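Local coordinates for glycosyl hydrolase family 26 (Bacteroides ovatus, PDB 4ZXO), which acts as a family 26 beta-mannanase, probably hydrolysing beta-1,4-mannosidic linkages in the backbone of galactomannan, at residues 48-51 / 52-56; 132-135 / 136-140; 192-195 / 196-199. All blocks are in the same frame, centred on the assembly; numbering follows the deposited sequence.

Contact 1: residues 48-51 / 52-56; sequences SDVK and SVCGA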
loop_
_atom_site.group_PDB
_atom_site.type_symbol
_atom_site.label_atom_id
_atom_site.label_comp_id
_atom_site.label_asym_id
_atom_site.label_seq_id
_atom_site.Cartn_x
_atom_site.Cartn_y
_atom_site.Cartn_z
ATOM N N SER A 48 17.669 6.612 2.836
ATOM C CA SER A 48 16.223 6.821 2.963
ATOM C C SER A 48 15.985 8.310 3.090
ATOM O O SER A 48 16.593 8.922 3.991
ATOM C CB SER A 48 15.695 6.126 4.206
ATOM O OG SER A 48 14.472 6.726 4.639
ATOM N N ASP A 49 15.149 8.932 2.235
ATOM C CA ASP A 49 14.926 10.374 2.439
ATOM C C ASP A 49 14.240 10.611 3.793
ATOM O O ASP A 49 14.501 11.635 4.470
ATOM C CB ASP A 49 14.085 10.959 1.331
ATOM C CG ASP A 49 14.888 11.265 0.095
ATOM O OD1 ASP A 49 16.143 11.128 0.124
ATOM O OD2 ASP A 49 14.257 11.724 -0.874
ATOM N N VAL A 50 13.373 9.694 4.204
ATOM C CA VAL A 50 12.743 9.838 5.529
ATOM C C VAL A 50 13.754 9.780 6.678
ATOM O O VAL A 50 13.786 10.675 7.532
ATOM C CB VAL A 50 11.635 8.759 5.717
ATOM C CG1 VAL A 50 11.157 8.708 7.155
ATOM C CG2 VAL A 50 10.481 9.115 4.778
ATOM N N LYS A 51 14.621 8.780 6.667
ATOM C CA LYS A 51 15.622 8.692 7.709
ATOM C C LYS A 51 16.581 9.866 7.645
ATOM O O LYS A 51 16.981 10.400 8.679
ATOM C CB LYS A 51 16.378 7.347 7.591
ATOM C CG LYS A 51 17.398 7.091 8.723
ATOM C CD LYS A 51 17.967 5.702 8.597
ATOM C CE LYS A 51 19.089 5.424 9.599
ATOM N NZ LYS A 51 20.397 5.874 9.015
ATOM N N SER A 52 16.920 10.329 6.437
ATOM C CA SER A 52 17.856 11.468 6.328
ATOM C C SER A 52 17.275 12.699 6.974
ATOM O O SER A 52 18.037 13.565 7.427
ATOM C CB SER A 52 18.185 11.776 4.866
ATOM O OG SER A 52 18.983 10.763 4.329
ATOM N N VAL A 53 15.940 12.795 7.029
ATOM C CA VAL A 53 15.340 13.978 7.678
ATOM C C VAL A 53 15.092 13.787 9.164
ATOM O O VAL A 53 15.497 14.611 9.986
ATOM C CB VAL A 53 14.021 14.390 6.992
ATOM C CG1 VAL A 53 13.245 15.479 7.798
ATOM C CG2 VAL A 53 14.317 14.858 5.595
ATOM N N CYS A 54 14.454 12.696 9.542
ATOM C CA CYS A 54 14.054 12.544 10.931
ATOM C C CYS A 54 14.903 11.555 11.733
ATOM O O CYS A 54 14.729 11.515 12.947
ATOM C CB CYS A 54 12.580 12.112 11.041
ATOM S SG CYS A 54 12.273 10.323 10.653
ATOM N N GLY A 55 15.786 10.786 11.090
ATOM C CA GLY A 55 16.700 9.926 11.809
ATOM C C GLY A 55 16.234 8.504 12.002
ATOM O O GLY A 55 16.987 7.695 12.551
ATOM N N ALA A 56 15.008 8.175 11.600
ATOM C CA ALA A 56 14.590 6.772 11.668
ATOM C C ALA A 56 13.964 6.337 10.363
ATOM O O ALA A 56 13.344 7.132 9.654
ATOM C CB ALA A 56 13.594 6.555 12.758
HETATM O O HOH W 1 19.458 8.040 4.897
HETATM O O HOH W 2 18.508 10.840 1.562
#

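Contact 2: residues 132-135 / 136-140; sequences HVKM and LEWID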
loop_
_atom_site.group_PDB
_atom_site.type_symbol
_atom_site.label_atom_id
_atom_site.label_comp_id
_atom_site.label_asym_id
_atom_site.label_seq_id
_atom_site.Cartn_x
_atom_site.Cartn_y
_atom_site.Cartn_z
ATOM N N HIS A 132 -7.658 -15.114 -20.018
ATOM C CA HIS A 132 -7.816 -15.692 -18.676
ATOM C C HIS A 132 -6.568 -16.491 -18.240
ATOM O O HIS A 132 -6.063 -16.297 -17.144
ATOM C CB HIS A 132 -9.038 -16.589 -18.646
ATOM C CG HIS A 132 -9.269 -17.278 -17.347
ATOM N ND1 HIS A 132 -9.709 -16.619 -16.222
ATOM C CD2 HIS A 132 -9.180 -18.585 -17.009
ATOM C CE1 HIS A 132 -9.853 -17.485 -15.234
ATOM N NE2 HIS A 132 -9.515 -18.681 -15.679
ATOM N N VAL A 133 -6.086 -17.406 -19.077
ATOM C CA VAL A 133 -4.937 -18.216 -18.658
ATOM C C VAL A 133 -3.722 -17.325 -18.390
ATOM O O VAL A 133 -2.982 -17.540 -17.400
ATOM C CB VAL A 133 -4.633 -19.330 -19.724
ATOM C CG1 VAL A 133 -3.337 -20.108 -19.388
ATOM C CG2 VAL A 133 -5.818 -20.298 -19.731
ATOM N N LYS A 134 -3.514 -16.341 -19.256
ATOM C CA LYS A 134 -2.400 -15.400 -19.095
ATOM C C LYS A 134 -2.560 -14.626 -17.787
ATOM O O LYS A 134 -1.593 -14.432 -17.087
ATOM C CB LYS A 134 -2.343 -14.439 -20.242
ATOM C CG LYS A 134 -1.127 -13.573 -20.189
ATOM C CD LYS A 134 -0.893 -12.748 -21.442
ATOM C CE LYS A 134 -1.997 -11.738 -21.664
ATOM N NZ LYS A 134 -1.686 -10.911 -22.854
ATOM N N MET A 135 -3.774 -14.161 -17.490
ATOM C CA MET A 135 -3.975 -13.414 -16.239
ATOM C C MET A 135 -3.586 -14.296 -15.044
ATOM O O MET A 135 -2.962 -13.797 -14.101
ATOM C CB MET A 135 -5.422 -12.962 -16.093
ATOM C CG MET A 135 -5.655 -11.974 -14.919
ATOM S SD MET A 135 -4.856 -10.341 -15.161
ATOM C CE MET A 135 -3.698 -10.314 -13.775
ATOM N N LEU A 136 -3.932 -15.598 -15.084
ATOM C CA LEU A 136 -3.576 -16.447 -13.969
ATOM C C LEU A 136 -2.039 -16.654 -13.945
ATOM O O LEU A 136 -1.466 -16.741 -12.854
ATOM C CB LEU A 136 -4.314 -17.797 -14.014
ATOM C CG LEU A 136 -5.826 -17.722 -13.953
ATOM C CD1 LEU A 136 -6.396 -19.131 -13.911
ATOM C CD2 LEU A 136 -6.280 -16.983 -12.737
ATOM N N GLU A 137 -1.387 -16.740 -15.106
ATOM C CA GLU A 137 0.080 -16.861 -15.167
ATOM C C GLU A 137 0.722 -15.596 -14.549
ATOM O O GLU A 137 1.697 -15.697 -13.813
ATOM C CB GLU A 137 0.503 -17.067 -16.623
ATOM C CG GLU A 137 2.003 -17.139 -16.863
ATOM C CD GLU A 137 2.432 -16.068 -17.847
ATOM O OE1 GLU A 137 2.019 -16.066 -19.071
ATOM O OE2 GLU A 137 3.172 -15.195 -17.368
ATOM N N TRP A 138 0.131 -14.432 -14.841
ATOM C CA TRP A 138 0.630 -13.160 -14.295
ATOM C C TRP A 138 0.517 -13.147 -12.774
ATOM O O TRP A 138 1.448 -12.772 -12.096
ATOM C CB TRP A 138 -0.135 -11.975 -14.899
ATOM C CG TRP A 138 0.298 -11.693 -16.340
ATOM C CD1 TRP A 138 1.097 -12.460 -17.157
ATOM C CD2 TRP A 138 -0.031 -10.531 -17.057
ATOM N NE1 TRP A 138 1.279 -11.811 -18.362
ATOM C CE2 TRP A 138 0.616 -10.608 -18.314
ATOM C CE3 TRP A 138 -0.774 -9.384 -16.720
ATOM C CZ2 TRP A 138 0.520 -9.593 -19.272
ATOM C CZ3 TRP A 138 -0.905 -8.353 -17.683
ATOM C CH2 TRP A 138 -0.236 -8.457 -18.945
ATOM N N ILE A 139 -0.621 -13.602 -12.243
ATOM C CA ILE A 139 -0.797 -13.635 -10.807
ATOM C C ILE A 139 0.229 -14.641 -10.217
ATOM O O ILE A 139 0.806 -14.366 -9.174
ATOM C CB ILE A 139 -2.218 -13.991 -10.417
ATOM C CG1 ILE A 139 -3.197 -12.865 -10.850
ATOM C CG2 ILE A 139 -2.335 -14.207 -8.903
ATOM C CD1 ILE A 139 -4.707 -13.339 -10.922
ATOM N N ASP A 140 0.489 -15.753 -10.903
ATOM C CA ASP A 140 1.421 -16.752 -10.423
ATOM C C ASP A 140 2.824 -16.164 -10.360
ATOM O O ASP A 140 3.620 -16.535 -9.498
ATOM C CB ASP A 140 1.409 -18.006 -11.334
ATOM C CG ASP A 140 0.190 -18.858 -11.120
ATOM O OD1 ASP A 140 -0.632 -18.575 -10.201
ATOM O OD2 ASP A 140 0.097 -19.907 -11.794
#

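Contact 3: residues 192-195 / 196-199; sequences NDRL and RLKG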
loop_
_atom_site.group_PDB
_atom_site.type_symbol
_atom_site.label_atom_id
_atom_site.label_comp_id
_atom_site.label_asym_id
_atom_site.label_seq_id
_atom_site.Cartn_x
_atom_site.Cartn_y
_atom_site.Cartn_z
ATOM N N ASN A 192 -6.882 -14.124 -5.153
ATOM C CA ASN A 192 -6.809 -14.877 -3.893
ATOM C C ASN A 192 -6.667 -16.352 -4.168
ATOM O O ASN A 192 -5.878 -17.036 -3.508
ATOM C CB ASN A 192 -8.042 -14.592 -3.067
ATOM C CG ASN A 192 -8.035 -15.309 -1.757
ATOM O OD1 ASN A 192 -7.175 -15.064 -0.902
ATOM N ND2 ASN A 192 -9.021 -16.193 -1.566
ATOM N N ASP A 193 -7.385 -16.861 -5.174
ATOM C CA ASP A 193 -7.306 -18.301 -5.451
ATOM C C ASP A 193 -5.905 -18.733 -5.854
ATOM O O ASP A 193 -5.385 -19.771 -5.411
ATOM C CB ASP A 193 -8.297 -18.692 -6.555
ATOM C CG ASP A 193 -9.752 -18.619 -6.091
ATOM O OD1 ASP A 193 -10.008 -18.506 -4.865
ATOM O OD2 ASP A 193 -10.642 -18.660 -6.976
ATOM N N ARG A 194 -5.283 -17.940 -6.711
ATOM C CA ARG A 194 -3.973 -18.350 -7.170
ATOM C C ARG A 194 -2.963 -18.213 -6.038
ATOM O O ARG A 194 -2.067 -19.087 -5.859
ATOM C CB ARG A 194 -3.485 -17.550 -8.389
ATOM C CG ARG A 194 -4.270 -17.677 -9.630
ATOM C CD ARG A 194 -4.492 -19.123 -10.017
ATOM N NE ARG A 194 -3.288 -19.741 -10.535
ATOM C CZ ARG A 194 -3.243 -21.035 -10.870
ATOM N NH1 ARG A 194 -4.327 -21.808 -10.749
ATOM N NH2 ARG A 194 -2.110 -21.577 -11.310
ATOM N N LEU A 195 -3.086 -17.146 -5.238
ATOM C CA LEU A 195 -2.145 -17.054 -4.138
ATOM C C LEU A 195 -2.298 -18.247 -3.214
ATOM O O LEU A 195 -1.313 -18.841 -2.746
ATOM C CB LEU A 195 -2.363 -15.753 -3.375
ATOM C CG LEU A 195 -2.061 -14.480 -4.159
ATOM C CD1 LEU A 195 -2.470 -13.252 -3.309
ATOM C CD2 LEU A 195 -0.582 -14.373 -4.437
ATOM N N ARG A 196 -3.532 -18.610 -2.932
ATOM C CA ARG A 196 -3.731 -19.763 -2.031
ATOM C C ARG A 196 -3.228 -21.091 -2.588
ATOM O O ARG A 196 -2.633 -21.892 -1.861
ATOM C CB ARG A 196 -5.195 -19.940 -1.677
ATOM C CG ARG A 196 -5.743 -18.868 -0.785
ATOM C CD ARG A 196 -7.210 -19.099 -0.573
ATOM N NE ARG A 196 -7.437 -20.268 0.266
ATOM C CZ ARG A 196 -8.552 -20.966 0.234
ATOM N NH1 ARG A 196 -9.513 -20.606 -0.627
ATOM N NH2 ARG A 196 -8.691 -22.022 1.037
ATOM N N LEU A 197 -3.494 -21.326 -3.866
ATOM C CA LEU A 197 -3.023 -22.553 -4.488
ATOM C C LEU A 197 -1.505 -22.660 -4.414
ATOM O O LEU A 197 -0.975 -23.746 -4.180
ATOM C CB LEU A 197 -3.459 -22.628 -5.938
ATOM C CG LEU A 197 -4.862 -23.081 -6.299
ATOM C CD1 LEU A 197 -5.163 -22.723 -7.745
ATOM C CD2 LEU A 197 -5.018 -24.568 -6.092
ATOM N N LYS A 198 -0.826 -21.520 -4.596
ATOM C CA LYS A 198 0.637 -21.453 -4.582
ATOM C C LYS A 198 1.215 -21.579 -3.173
ATOM O O LYS A 198 2.435 -21.689 -3.004
ATOM C CB LYS A 198 1.124 -20.110 -5.204
ATOM C CG LYS A 198 0.716 -19.802 -6.667
ATOM C CD LYS A 198 1.487 -20.518 -7.745
ATOM C CE LYS A 198 2.843 -19.919 -8.000
ATOM N NZ LYS A 198 3.637 -20.864 -8.836
ATOM N N GLY A 199 0.358 -21.513 -2.149
ATOM C CA GLY A 199 0.806 -21.562 -0.770
ATOM C C GLY A 199 1.397 -20.249 -0.323
ATOM O O GLY A 199 2.301 -20.215 0.535
#

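Contact 1: residues 48-51 / 52-56
Val50 O receives two backbone donors from the next turn. Cys54 N gives the strong bond, at 2.9 Å from Val50 O and almost straight (N-H...O 176°). Val53 N adds a weak one. The neighbouring carbonyl, Lys51 O, takes Gly55 N at 2.7 Å. Gly55 has positive phi and turns the chain out of the short helix 49-54. Ala56 then folds back, and its carbonyl O lies 3.4 Å from Lys51 CA in a CA-H...O contact. At the other end Ser48 is the N-cap. Ser48 OG accepts from Lys51 N at 2.9 Å, and OG is also hydrogen-bonded to the Asp34 carboxylate. Ser48 O takes Ser52 N. Two waters meet at Ser52 OG: one bonds Ser48 N as well, the other donates to Asp49 OD1 (2.8 Å). Asp49 also bonds Trp41, Ile39 and Asn303, which ties the first turn to the 37-42 hairpin and to Asn303. The Cys54 sulfur lies between its own backbone N and carbonyl carbon (chi1 76°). This turns Cys54 SG toward Val50, 4.0 Å from CG1, and lets it take a weak bond from Ala56 N. Val53 packs on helix 321-328. The chemistry implies a short helix secured at both ends: side-chain oxygens and water serve the start, and a backbone turn at glycine closes the finish.

Contact 2: residues 132-135 / 136-140
Lys134 sets CG opposite its backbone N (chi1 -173°), while Trp138, one turn on, swings its ring to the side of its own N (chi1 -75°). The two side chains therefore run side by side in the same direction. Lys134 CG sits over one face of the Trp138 indole, 3.9 Å from the centroid of the five-membered ring, in a CH-pi contact. The ring atom nearest to Lys134 CG is Trp138 NE1, at 3.5 Å. The bend at chi3 keeps the aliphatic chain along the ring, and Lys134 CE reaches the six-membered part, 4.1 Å from Trp138 CZ2. The ammonium end goes on to the carbonyl of Pro107. Glu137 OE2 lies at the indole edge, in the ring plane, and its salt bridge runs to Arg141.

Met135 is buried and bent at both chi2 and chi3. Its methyl CE reaches two residues of the next turn: Ile139 CG1 at 3.9 Å and Trp138 CB at 4.1 Å. Met135 and Trp138 cross at about a right angle. On another side of the helix, Leu136 CG lies over one face of the His132 imidazole, toward its rim. Leu136 CD1 comes within 3.6 Å of His132 NE2. The other ring nitrogen, ND1, is hydrogen-bonded to the carbonyl of Val125, which probably helps to set the ring's rotation.

Four i to i+4 backbone bonds run from His132-Leu136 to Met135-Ile139, among them Trp138 N to Lys134 O at 2.8 Å. Met135, Leu136 and Ile139 also touch helix 181-197 or the loop at Trp102. Helix 132-147 lies on a beta-alpha-beta crossover between the parallel strands 97-101 and 159-162 of the TIM barrel, packed against helix 181-197.

Contact 3: residues 192-195 / 196-199
Arg194 and Lys198 are joined through the backbone, Lys198 N to Arg194 O at 3.0 Å, and each sends its side chain to an acid of the neighbouring helix 132-147. Arg194 NH2 forms a salt bridge with Asp140 OD2. The Arg194 chain folds over at chi2 (-52°) and chi3 (-73°), which brings NH2 to that carboxylate. Lys198 NZ forms a second salt bridge, to Asp144. The two cationic ends are not in contact with each other. With an acid for each, any repulsion between them is probably offset.

A Schellman motif at Gly199 finishes the helix. Gly199 has positive phi (77°), which bends the chain away while Gly199 N still reaches back to Arg196 O at 3.0 Å. This is the C-terminal end of the long helix 181-197 of the TIM barrel. Two more backbone bonds join Asn192 and Asp193 to the turn that follows. Arg196 N bonds Asn192 O at 2.9 Å. Leu197 N bonds Asp193 O, also at 2.9 Å.

Around these polar pairs the packing is partly aliphatic. Leu195 is buried and touches Val200 in the loop after the helix. Leu197 runs obliquely to Arg194 on the exposed side of the helix. The guanidinium of Arg196 and the carboxylate of Asp193 carry opposite charges but stay apart, so any attraction between them is probably mild. Asn192 and Arg196 are partners on a different side. Arg196 CG rides over the carbonyl oxygen of Asn192. The Asn192 amide touches the methylenes of Arg196, and its nitrogen, Asn192 ND2, lies 3.6 Å from Arg196 CD.

The contacts follow in series along the chain, and all lie within the family 26 range. Contact 1 is on the short helix 49-54, which follows the first barrel strand, 27-32. Contacts 2 and 3 are on helices 132-147 and 181-197, on the other side of the chain's centre. Contact 1 is about 39 Å from contact 2 and 37 Å from contact 3, centre to centre. The centres of contacts 2 and 3 are about 12 Å apart, and the Asp140-Arg194 salt bridge joins them. These two helices flank strand 159-162 in sequence, so they pack as successive outer helices of the barrel. In contact 1 the Ala56 side chain is about 8 Å from the potassium ion, whose site is Ser328, Ser330 and Ile333.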